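Local coordinates for protein acetyltransferase-like, GNAT family (Bacteroides thetaiotaomicron, PDB 3EY5) that probably transfers an acetyl group to an amine, as a putative N-acetyltransferase of the GNAT family, at residues D71-V76 against K103-E109; W133-Y137 against L159-Y165. All coordinates share one frame; numbering follows the deposited sequence.

Contact 1 (D71-V76 against K103-E109); sequences DEFYYV and KRPIVLE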
ATOM      1  N   ASP A  71      12.912  -1.347   8.263  1.00 29.88           N
ATOM      2  CA  ASP A  71      14.013  -0.700   9.017  1.00 30.33           C
ATOM      3  C   ASP A  71      14.544   0.556   8.344  0.50 29.62           C
ATOM      4  O   ASP A  71      14.608   1.594   8.970  0.50 30.25           O
ATOM      5  CB  ASP A  71      15.175  -1.660   9.337  1.00 31.93           C
ATOM      6  CG  ASP A  71      14.707  -3.057   9.691  1.00 36.26           C
ATOM      7  OD1 ASP A  71      14.053  -3.220  10.749  1.00 39.78           O
ATOM      8  OD2 ASP A  71      15.006  -3.987   8.899  1.00 41.94           O
ATOM      9  N   GLU A  72      14.940   0.466   7.081  0.50 28.39           N
ATOM     10  CA  GLU A  72      15.343   1.656   6.342  0.50 27.38           C
ATOM     11  C   GLU A  72      14.150   2.465   5.827  0.50 26.15           C
ATOM     12  O   GLU A  72      14.237   3.686   5.732  0.50 26.13           O
ATOM     13  CB  GLU A  72      16.242   1.289   5.153  0.50 27.70           C
ATOM     14  CG  GLU A  72      17.510   0.554   5.538  0.50 30.26           C
ATOM     15  CD  GLU A  72      17.435  -0.938   5.270  0.50 32.94           C
ATOM     16  OE1 GLU A  72      16.369  -1.420   4.818  0.50 32.74           O
ATOM     17  OE2 GLU A  72      18.458  -1.624   5.499  0.50 35.11           O
ATOM     18  N   PHE A  73      13.057   1.774   5.486  1.00 24.42           N
ATOM     19  CA  PHE A  73      11.899   2.370   4.779  1.00 21.84           C
ATOM     20  C   PHE A  73      10.659   1.541   5.077  1.00 19.61           C
ATOM     21  O   PHE A  73      10.778   0.398   5.582  1.00 17.29           O
ATOM     22  CB  PHE A  73      12.108   2.418   3.255  1.00 20.74           C
ATOM     23  CG  PHE A  73      12.220   1.058   2.624  1.00 21.13           C
ATOM     24  CD1 PHE A  73      11.138   0.478   1.975  1.00 21.42           C
ATOM     25  CD2 PHE A  73      13.408   0.368   2.652  1.00 21.98           C
ATOM     26  CE1 PHE A  73      11.239  -0.778   1.403  1.00 22.89           C
ATOM     27  CE2 PHE A  73      13.510  -0.914   2.088  1.00 22.24           C
ATOM     28  CZ  PHE A  73      12.432  -1.479   1.460  1.00 22.34           C
ATOM     29  N   TYR A  74       9.498   2.120   4.715  1.00 16.63           N
ATOM     30  CA  TYR A  74       8.201   1.484   4.757  1.00 14.68           C
ATOM     31  C   TYR A  74       7.637   1.253   3.334  1.00 15.19           C
ATOM     32  O   TYR A  74       7.754   2.128   2.442  1.00 13.11           O
ATOM     33  CB  TYR A  74       7.207   2.374   5.522  1.00 14.71           C
ATOM     34  CG  TYR A  74       7.549   2.628   6.976  1.00 14.53           C
ATOM     35  CD1 TYR A  74       7.493   1.606   7.925  1.00 14.51           C
ATOM     36  CD2 TYR A  74       7.916   3.898   7.400  1.00 16.88           C
ATOM     37  CE1 TYR A  74       7.813   1.851   9.287  1.00 15.21           C
ATOM     38  CE2 TYR A  74       8.225   4.168   8.753  1.00 17.60           C
ATOM     39  CZ  TYR A  74       8.167   3.144   9.681  1.00 16.92           C
ATOM     40  OH  TYR A  74       8.485   3.430  10.984  1.00 17.07           O
ATOM     41  N   TYR A  75       7.012   0.085   3.150  1.00 13.77           N
ATOM     42  CA  TYR A  75       6.393  -0.271   1.872  1.00 15.23           C
ATOM     43  C   TYR A  75       4.893  -0.346   2.051  1.00 15.26           C
ATOM     44  O   TYR A  75       4.410  -1.127   2.900  1.00 14.80           O
ATOM     45  CB  TYR A  75       6.883  -1.632   1.373  1.00 14.06           C
ATOM     46  CG  TYR A  75       6.134  -2.083   0.150  1.00 16.74           C
ATOM     47  CD1 TYR A  75       6.179  -1.327  -1.040  1.00 16.76           C
ATOM     48  CD2 TYR A  75       5.358  -3.248   0.169  1.00 19.83           C
ATOM     49  CE1 TYR A  75       5.480  -1.726  -2.162  1.00 19.14           C
ATOM     50  CE2 TYR A  75       4.657  -3.663  -0.970  1.00 19.35           C
ATOM     51  CZ  TYR A  75       4.720  -2.877  -2.119  1.00 21.09           C
ATOM     52  OH  TYR A  75       4.067  -3.266  -3.272  1.00 25.82           O
ATOM     53  N   VAL A  76       4.161   0.477   1.303  1.00 16.24           N
ATOM     54  CA  VAL A  76       2.711   0.471   1.410  1.00 17.17           C
ATOM     55  C   VAL A  76       2.145  -0.597   0.449  1.00 18.44           C
ATOM     56  O   VAL A  76       2.293  -0.503  -0.796  1.00 19.19           O
ATOM     57  CB  VAL A  76       2.069   1.874   1.181  1.00 17.25           C
ATOM     58  CG1 VAL A  76       0.563   1.726   1.068  1.00 18.68           C
ATOM     59  CG2 VAL A  76       2.436   2.849   2.349  1.00 14.45           C
ATOM     60  N   LYS A 103       7.551   8.172   9.290  1.00 23.78           N
ATOM     61  CA  LYS A 103       8.539   9.211   9.081  1.00 23.81           C
ATOM     62  C   LYS A 103       9.732   8.745   8.237  1.00 23.12           C
ATOM     63  O   LYS A 103      10.266   9.521   7.436  1.00 23.02           O
ATOM     64  CB  LYS A 103       8.982   9.784  10.434  1.00 25.21           C
ATOM     65  CG  LYS A 103       8.050  10.876  10.956  1.00 26.92           C
ATOM     66  CD  LYS A 103       8.434  12.177  10.280  1.00 29.89           C
ATOM     67  CE  LYS A 103       7.244  12.992   9.931  1.00 31.66           C
ATOM     68  NZ  LYS A 103       7.629  13.833   8.787  1.00 34.19           N
ATOM     69  N   ARG A 104      10.123   7.478   8.367  1.00 22.16           N
ATOM     70  CA  ARG A 104      11.126   6.920   7.437  1.00 21.48           C
ATOM     71  C   ARG A 104      10.568   6.954   5.996  1.00 19.66           C
ATOM     72  O   ARG A 104       9.363   7.098   5.827  1.00 20.11           O
ATOM     73  CB  ARG A 104      11.549   5.511   7.847  1.00 21.77           C
ATOM     74  CG  ARG A 104      11.740   5.324   9.353  1.00 23.01           C
ATOM     75  CD  ARG A 104      12.308   3.948   9.650  1.00 27.07           C
ATOM     76  NE  ARG A 104      12.354   3.673  11.085  1.00 31.05           N
ATOM     77  CZ  ARG A 104      13.329   4.110  11.894  1.00 33.00           C
ATOM     78  NH1 ARG A 104      13.301   3.827  13.186  1.00 33.08           N
ATOM     79  NH2 ARG A 104      14.336   4.842  11.421  1.00 31.83           N
ATOM     80  N   PRO A 105      11.436   6.849   4.964  1.00 18.56           N
ATOM     81  CA  PRO A 105      10.925   6.880   3.565  1.00 17.83           C
ATOM     82  C   PRO A 105       9.798   5.854   3.288  1.00 17.07           C
ATOM     83  O   PRO A 105       9.735   4.770   3.899  1.00 16.30           O
ATOM     84  CB  PRO A 105      12.156   6.565   2.727  1.00 17.44           C
ATOM     85  CG  PRO A 105      13.379   6.990   3.651  1.00 18.21           C
ATOM     86  CD  PRO A 105      12.904   6.621   5.022  1.00 17.96           C
ATOM     87  N   ILE A 106       8.874   6.242   2.428  1.00 16.41           N
ATOM     88  CA  ILE A 106       7.670   5.430   2.177  1.00 15.67           C
ATOM     89  C   ILE A 106       7.728   5.055   0.717  1.00 15.40           C
ATOM     90  O   ILE A 106       7.898   5.928  -0.139  1.00 15.60           O
ATOM     91  CB  ILE A 106       6.383   6.209   2.404  1.00 16.10           C
ATOM     92  CG1 ILE A 106       6.311   6.761   3.830  1.00 15.93           C
ATOM     93  CG2 ILE A 106       5.129   5.308   2.091  1.00 15.14           C
ATOM     94  CD1 ILE A 106       5.125   7.661   4.026  1.00 17.43           C
ATOM     95  N   VAL A 107       7.606   3.763   0.453  1.00 14.67           N
ATOM     96  CA  VAL A 107       7.600   3.270  -0.912  1.00 15.25           C
ATOM     97  C   VAL A 107       6.220   2.698  -1.197  1.00 15.49           C
ATOM     98  O   VAL A 107       5.659   1.970  -0.372  1.00 15.28           O
ATOM     99  CB  VAL A 107       8.690   2.194  -1.148  1.00 14.86           C
ATOM    100  CG1 VAL A 107       8.690   1.729  -2.618  1.00 12.90           C
ATOM    101  CG2 VAL A 107      10.119   2.717  -0.703  1.00 13.66           C
ATOM    102  N   LEU A 108       5.676   3.034  -2.364  1.00 16.85           N
ATOM    103  CA  LEU A 108       4.485   2.310  -2.894  1.00 18.30           C
ATOM    104  C   LEU A 108       4.627   2.010  -4.411  1.00 18.14           C
ATOM    105  O   LEU A 108       5.530   2.549  -5.070  1.00 17.94           O
ATOM    106  CB  LEU A 108       3.212   3.084  -2.597  1.00 18.34           C
ATOM    107  CG  LEU A 108       3.181   4.530  -3.136  1.00 21.74           C
ATOM    108  CD1 LEU A 108       3.031   4.555  -4.623  1.00 24.31           C
ATOM    109  CD2 LEU A 108       2.021   5.252  -2.550  1.00 25.93           C
ATOM    110  N   GLU A 109       3.776   1.129  -4.935  1.00 18.24           N
ATOM    111  CA  GLU A 109       3.724   0.837  -6.383  1.00 19.04           C
ATOM    112  C   GLU A 109       2.504   1.513  -7.009  1.00 18.56           C
ATOM    113  O   GLU A 109       1.429   1.588  -6.374  1.00 19.01           O
ATOM    114  CB  GLU A 109       3.610  -0.656  -6.658  1.00 18.94           C
ATOM    115  CG  GLU A 109       4.495  -1.566  -5.809  1.00 25.19           C
ATOM    116  CD  GLU A 109       4.315  -3.053  -6.167  1.00 30.65           C
ATOM    117  OE1 GLU A 109       3.493  -3.349  -7.063  1.00 34.83           O
ATOM    118  OE2 GLU A 109       4.980  -3.935  -5.562  1.00 31.35           O
TER
HETATM  119  O   HOH W   1       8.684   6.217  11.191  1.00 18.29           O
HETATM  120  O   HOH W   2       1.918   0.112  -3.138  1.00 21.41           O

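Contact 2 (W133-Y137 against L159-Y165); sequences WEKDY and LDAEKDY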
ATOM      1  N   TRP A 133       9.758   6.926  -9.602  1.00 23.61           N
ATOM      2  CA  TRP A 133      10.917   6.197 -10.098  1.00 25.17           C
ATOM      3  C   TRP A 133      10.600   5.512 -11.428  1.00 27.15           C
ATOM      4  O   TRP A 133       9.687   4.659 -11.518  1.00 26.42           O
ATOM      5  CB  TRP A 133      11.369   5.186  -9.052  1.00 25.42           C
ATOM      6  CG  TRP A 133      12.123   5.832  -7.919  1.00 26.67           C
ATOM      7  CD1 TRP A 133      12.345   7.203  -7.720  1.00 28.32           C
ATOM      8  CD2 TRP A 133      12.755   5.172  -6.828  1.00 26.40           C
ATOM      9  NE1 TRP A 133      13.067   7.396  -6.570  1.00 24.90           N
ATOM     10  CE2 TRP A 133      13.336   6.177  -6.004  1.00 26.89           C
ATOM     11  CE3 TRP A 133      12.882   3.828  -6.451  1.00 25.76           C
ATOM     12  CZ2 TRP A 133      14.022   5.871  -4.831  1.00 27.12           C
ATOM     13  CZ3 TRP A 133      13.561   3.533  -5.281  1.00 27.57           C
ATOM     14  CH2 TRP A 133      14.124   4.546  -4.489  1.00 27.97           C
ATOM     15  N   GLU A 134      11.340   5.912 -12.462  1.00 28.73           N
ATOM     16  CA  GLU A 134      11.188   5.393 -13.822  0.50 30.02           C
ATOM     17  C   GLU A 134      12.001   4.116 -14.033  1.00 30.17           C
ATOM     18  O   GLU A 134      12.663   3.974 -15.063  1.00 31.93           O
ATOM     19  CB  GLU A 134      11.696   6.434 -14.824  0.50 30.17           C
ATOM     20  CG  GLU A 134      11.499   7.882 -14.405  0.50 32.29           C
ATOM     21  CD  GLU A 134      10.305   8.504 -15.089  0.50 35.66           C
ATOM     22  OE1 GLU A 134      10.249   9.756 -15.174  0.50 36.23           O
ATOM     23  OE2 GLU A 134       9.431   7.729 -15.553  0.50 36.33           O
ATOM     24  N   LYS A 135      11.998   3.218 -13.068  1.00 29.11           N
ATOM     25  CA  LYS A 135      12.796   2.029 -13.192  1.00 27.71           C
ATOM     26  C   LYS A 135      11.845   0.984 -13.732  1.00 26.87           C
ATOM     27  O   LYS A 135      10.650   1.078 -13.526  1.00 26.47           O
ATOM     28  CB  LYS A 135      13.368   1.654 -11.816  1.00 26.97           C
ATOM     29  CG  LYS A 135      14.310   2.727 -11.269  1.00 27.24           C
ATOM     30  CD  LYS A 135      15.697   2.520 -11.851  1.00 29.20           C
ATOM     31  CE  LYS A 135      16.560   3.762 -11.836  1.00 31.13           C
ATOM     32  NZ  LYS A 135      17.975   3.315 -12.203  1.00 34.18           N
ATOM     33  N   ASP A 136      12.368  -0.007 -14.428  1.00 25.71           N
ATOM     34  CA  ASP A 136      11.518  -1.018 -15.022  1.00 26.04           C
ATOM     35  C   ASP A 136      11.065  -2.042 -13.942  1.00 25.27           C
ATOM     36  O   ASP A 136      11.471  -3.207 -13.962  1.00 26.59           O
ATOM     37  CB  ASP A 136      12.270  -1.721 -16.162  1.00 25.69           C
ATOM     38  CG  ASP A 136      11.369  -2.657 -16.976  1.00 28.07           C
ATOM     39  OD1 ASP A 136      10.126  -2.422 -17.009  1.00 29.31           O
ATOM     40  OD2 ASP A 136      11.898  -3.630 -17.586  1.00 29.32           O
ATOM     41  N   TYR A 137      10.220  -1.598 -13.016  1.00 23.12           N
ATOM     42  CA  TYR A 137       9.725  -2.437 -11.937  1.00 20.90           C
ATOM     43  C   TYR A 137       8.534  -3.354 -12.384  1.00 20.41           C
ATOM     44  O   TYR A 137       7.700  -2.952 -13.219  1.00 18.91           O
ATOM     45  CB  TYR A 137       9.286  -1.544 -10.779  1.00 18.81           C
ATOM     46  CG  TYR A 137       8.780  -2.362  -9.605  1.00 18.81           C
ATOM     47  CD1 TYR A 137       9.660  -3.104  -8.830  1.00 15.79           C
ATOM     48  CD2 TYR A 137       7.439  -2.390  -9.277  1.00 17.53           C
ATOM     49  CE1 TYR A 137       9.219  -3.883  -7.737  1.00 18.35           C
ATOM     50  CE2 TYR A 137       6.975  -3.162  -8.200  1.00 17.69           C
ATOM     51  CZ  TYR A 137       7.874  -3.930  -7.447  1.00 19.20           C
ATOM     52  OH  TYR A 137       7.433  -4.699  -6.357  1.00 17.10           O
ATOM     53  N   LEU A 159      15.433   8.742  -0.539  1.00 30.22           N
ATOM     54  CA  LEU A 159      15.982   7.547  -1.197  1.00 29.80           C
ATOM     55  C   LEU A 159      16.269   7.965  -2.642  1.00 29.63           C
ATOM     56  O   LEU A 159      15.480   8.666  -3.248  1.00 30.51           O
ATOM     57  CB  LEU A 159      15.012   6.359  -1.131  1.00 29.01           C
ATOM     58  CG  LEU A 159      14.712   5.699   0.229  1.00 29.57           C
ATOM     59  CD1 LEU A 159      13.462   4.843   0.175  1.00 29.90           C
ATOM     60  CD2 LEU A 159      15.857   4.851   0.765  1.00 29.10           C
ATOM     61  N   ASP A 160      17.423   7.599  -3.175  1.00 29.46           N
ATOM     62  CA  ASP A 160      17.700   7.933  -4.561  0.50 29.20           C
ATOM     63  C   ASP A 160      17.620   6.663  -5.432  1.00 28.84           C
ATOM     64  O   ASP A 160      18.182   5.589  -5.114  1.00 27.89           O
ATOM     65  CB  ASP A 160      19.009   8.747  -4.717  0.50 29.79           C
ATOM     66  CG  ASP A 160      18.875  10.219  -4.209  0.50 30.03           C
ATOM     67  OD1 ASP A 160      17.801  10.591  -3.680  0.50 31.23           O
ATOM     68  OD2 ASP A 160      19.841  11.012  -4.337  0.50 30.08           O
ATOM     69  N   ALA A 161      16.857   6.796  -6.512  1.00 27.88           N
ATOM     70  CA  ALA A 161      16.523   5.675  -7.378  1.00 27.73           C
ATOM     71  C   ALA A 161      17.797   4.993  -7.845  1.00 28.39           C
ATOM     72  O   ALA A 161      17.905   3.757  -7.850  1.00 28.39           O
ATOM     73  CB  ALA A 161      15.713   6.169  -8.578  1.00 26.85           C
ATOM     74  N   GLU A 162      18.774   5.821  -8.201  1.00 28.17           N
ATOM     75  CA  GLU A 162      20.015   5.353  -8.766  0.50 28.51           C
ATOM     76  C   GLU A 162      20.689   4.403  -7.779  1.00 28.22           C
ATOM     77  O   GLU A 162      21.047   3.296  -8.122  1.00 28.66           O
ATOM     78  CB  GLU A 162      20.906   6.546  -9.112  0.50 28.87           C
ATOM     79  CG  GLU A 162      20.425   7.414 -10.289  0.50 30.31           C
ATOM     80  CD  GLU A 162      19.250   8.363  -9.964  0.50 32.05           C
ATOM     81  OE1 GLU A 162      18.469   8.096  -9.019  0.50 30.23           O
ATOM     82  OE2 GLU A 162      19.103   9.378 -10.690  0.50 33.26           O
ATOM     83  N   LYS A 163      20.808   4.830  -6.528  1.00 27.69           N
ATOM     84  CA  LYS A 163      21.476   4.026  -5.479  1.00 27.35           C
ATOM     85  C   LYS A 163      20.651   2.972  -4.750  1.00 26.70           C
ATOM     86  O   LYS A 163      21.199   1.963  -4.314  1.00 26.57           O
ATOM     87  CB  LYS A 163      22.091   4.934  -4.419  1.00 27.33           C
ATOM     88  CG  LYS A 163      23.123   5.886  -4.977  1.00 30.65           C
ATOM     89  CD  LYS A 163      22.428   6.932  -5.841  1.00 34.31           C
ATOM     90  CE  LYS A 163      23.385   7.778  -6.682  1.00 36.48           C
ATOM     91  NZ  LYS A 163      22.580   8.654  -7.614  1.00 37.15           N
ATOM     92  N   ASP A 164      19.353   3.201  -4.587  1.00 26.25           N
ATOM     93  CA  ASP A 164      18.545   2.389  -3.655  1.00 26.00           C
ATOM     94  C   ASP A 164      17.582   1.377  -4.317  1.00 25.50           C
ATOM     95  O   ASP A 164      17.211   0.371  -3.700  1.00 25.23           O
ATOM     96  CB  ASP A 164      17.772   3.317  -2.689  1.00 26.01           C
ATOM     97  CG  ASP A 164      18.696   4.234  -1.884  1.00 28.33           C
ATOM     98  OD1 ASP A 164      19.520   3.718  -1.107  1.00 30.06           O
ATOM     99  OD2 ASP A 164      18.605   5.482  -2.003  1.00 31.58           O
ATOM    100  N   TYR A 165      17.214   1.644  -5.568  1.00 24.40           N
ATOM    101  CA  TYR A 165      16.172   0.888  -6.264  1.00 24.58           C
ATOM    102  C   TYR A 165      16.367  -0.641  -6.280  1.00 24.15           C
ATOM    103  O   TYR A 165      15.425  -1.408  -6.027  1.00 22.37           O
ATOM    104  CB  TYR A 165      16.000   1.384  -7.698  1.00 24.71           C
ATOM    105  CG  TYR A 165      15.156   0.419  -8.504  1.00 25.52           C
ATOM    106  CD1 TYR A 165      15.730  -0.424  -9.454  1.00 26.19           C
ATOM    107  CD2 TYR A 165      13.784   0.332  -8.284  1.00 25.59           C
ATOM    108  CE1 TYR A 165      14.941  -1.337 -10.182  1.00 28.07           C
ATOM    109  CE2 TYR A 165      12.985  -0.565  -8.995  1.00 27.38           C
ATOM    110  CZ  TYR A 165      13.562  -1.396  -9.937  1.00 28.32           C
ATOM    111  OH  TYR A 165      12.762  -2.278 -10.624  1.00 29.09           O
TER

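Contact 1 (D71-V76 against K103-E109)
The ring of Tyr74 meets the base of the Arg104 side chain, CE2 lying 3.7 Å from Arg104 CB, while a water in the ring plane at its edge binds Tyr74 OH and accepts from Lys103 N. Ring and guanidinium are turned 45° apart, and the arginine chain, extended from CG to NE, runs on past the phenol oxygen toward the carbonyl of Asp71. The Tyr75 ring receives Glu109 CG in plane at its edge, and Tyr75 OH lies 2.6 Å from Glu109 OE2. With CG anti to the backbone N (chi1 173°), this tyrosine reaches along the sheet to that carboxylate; its hydroxyl is hydrogen-bonded to Tyr177, and OE2 probably to Tyr137, so the buried end of the ring joins a polar cluster. Phe73 CD1 touches Val107 CG2 at 3.6 Å, and helix 161-176 covers this side of the sheet through Ile168 and Leu172. On the face of the sheet that carries Tyr74, Val76 CG2 packs on Ile106 CG2 at 3.7 Å. The backbones are laced by three nearly straight bonds: Tyr74 N to Pro105 O (2.8 Å), Val107 N to Tyr74 O (2.6 Å) and Val76 N to Val107 O. Beyond them a second water accepts from Glu109 N and donates to Val76 O, bridging the strands where they diverge. Strands 74-81 and 106-110 are thus parallel neighbours joined through helix 90-101, a beta-alpha-beta unit in the GNAT fold, whose parallel central strands splay apart to make room for acetyl-CoA in this family.

Contact 2 (W133-Y137 against L159-Y165)
A lone methyl, Ala161 CB, sits almost squarely over the five-membered ring of Trp133, 3.4 Å from its centroid and 4° off the ring normal, a CH-pi contact made by the first turn of a helix. The Leu159 carbonyl oxygen lies at the edge of the same indole, 3.5 Å from Trp133 CZ2, and Leu159 CB touches its benzo side. A second CH-pi contact follows: Lys135 CB stands over the centre of the Tyr165 ring, 3.5 Å from the centroid. The bend at chi2 (-84°) folds CD back alongside that ring, where CG already lies against it. Tyr165 turns an edge to Trp133, CD2 lying 4.0 Å from Trp133 CE3, and puts its OH 3.3 Å from Tyr137 CA, in the plane of the Tyr137 ring. An alanine in place of Trp133 would probably leave the Ala161 methyl and the Tyr165 edge without their aromatic partner and open a gap beneath the helix start. Asp164 OD2 accepts from Asp160 N at 2.7 Å, tying the turn that leads into the helix. This is a helix N-terminus packed on the corner at Lys135, between the weakly bonded ends of strands 131-134 and 136-139, both paired with strand 149-156, in the C-terminal part of this GNAT protein.

Both segments of contact 1 precede those of contact 2 in sequence, and the two centres lie about 13 Å apart. Both reach the same mixed sheet: strand 106-110 of contact 1 pairs with strand 149-156, which in turn pairs with the two short strands of contact 2. Helix 161-176 begins in contact 2 and runs on to cover Phe73 and Tyr75 of contact 1. The two also touch directly: the probable bond from Tyr137 OH to Glu109 OE2, 2.7 Å long, joins them, and Leu159 CD1 packs against Pro105 CB at 3.3 Å. The C-terminal helix and strands are thereby fastened to the central beta-alpha-beta unit of the fold.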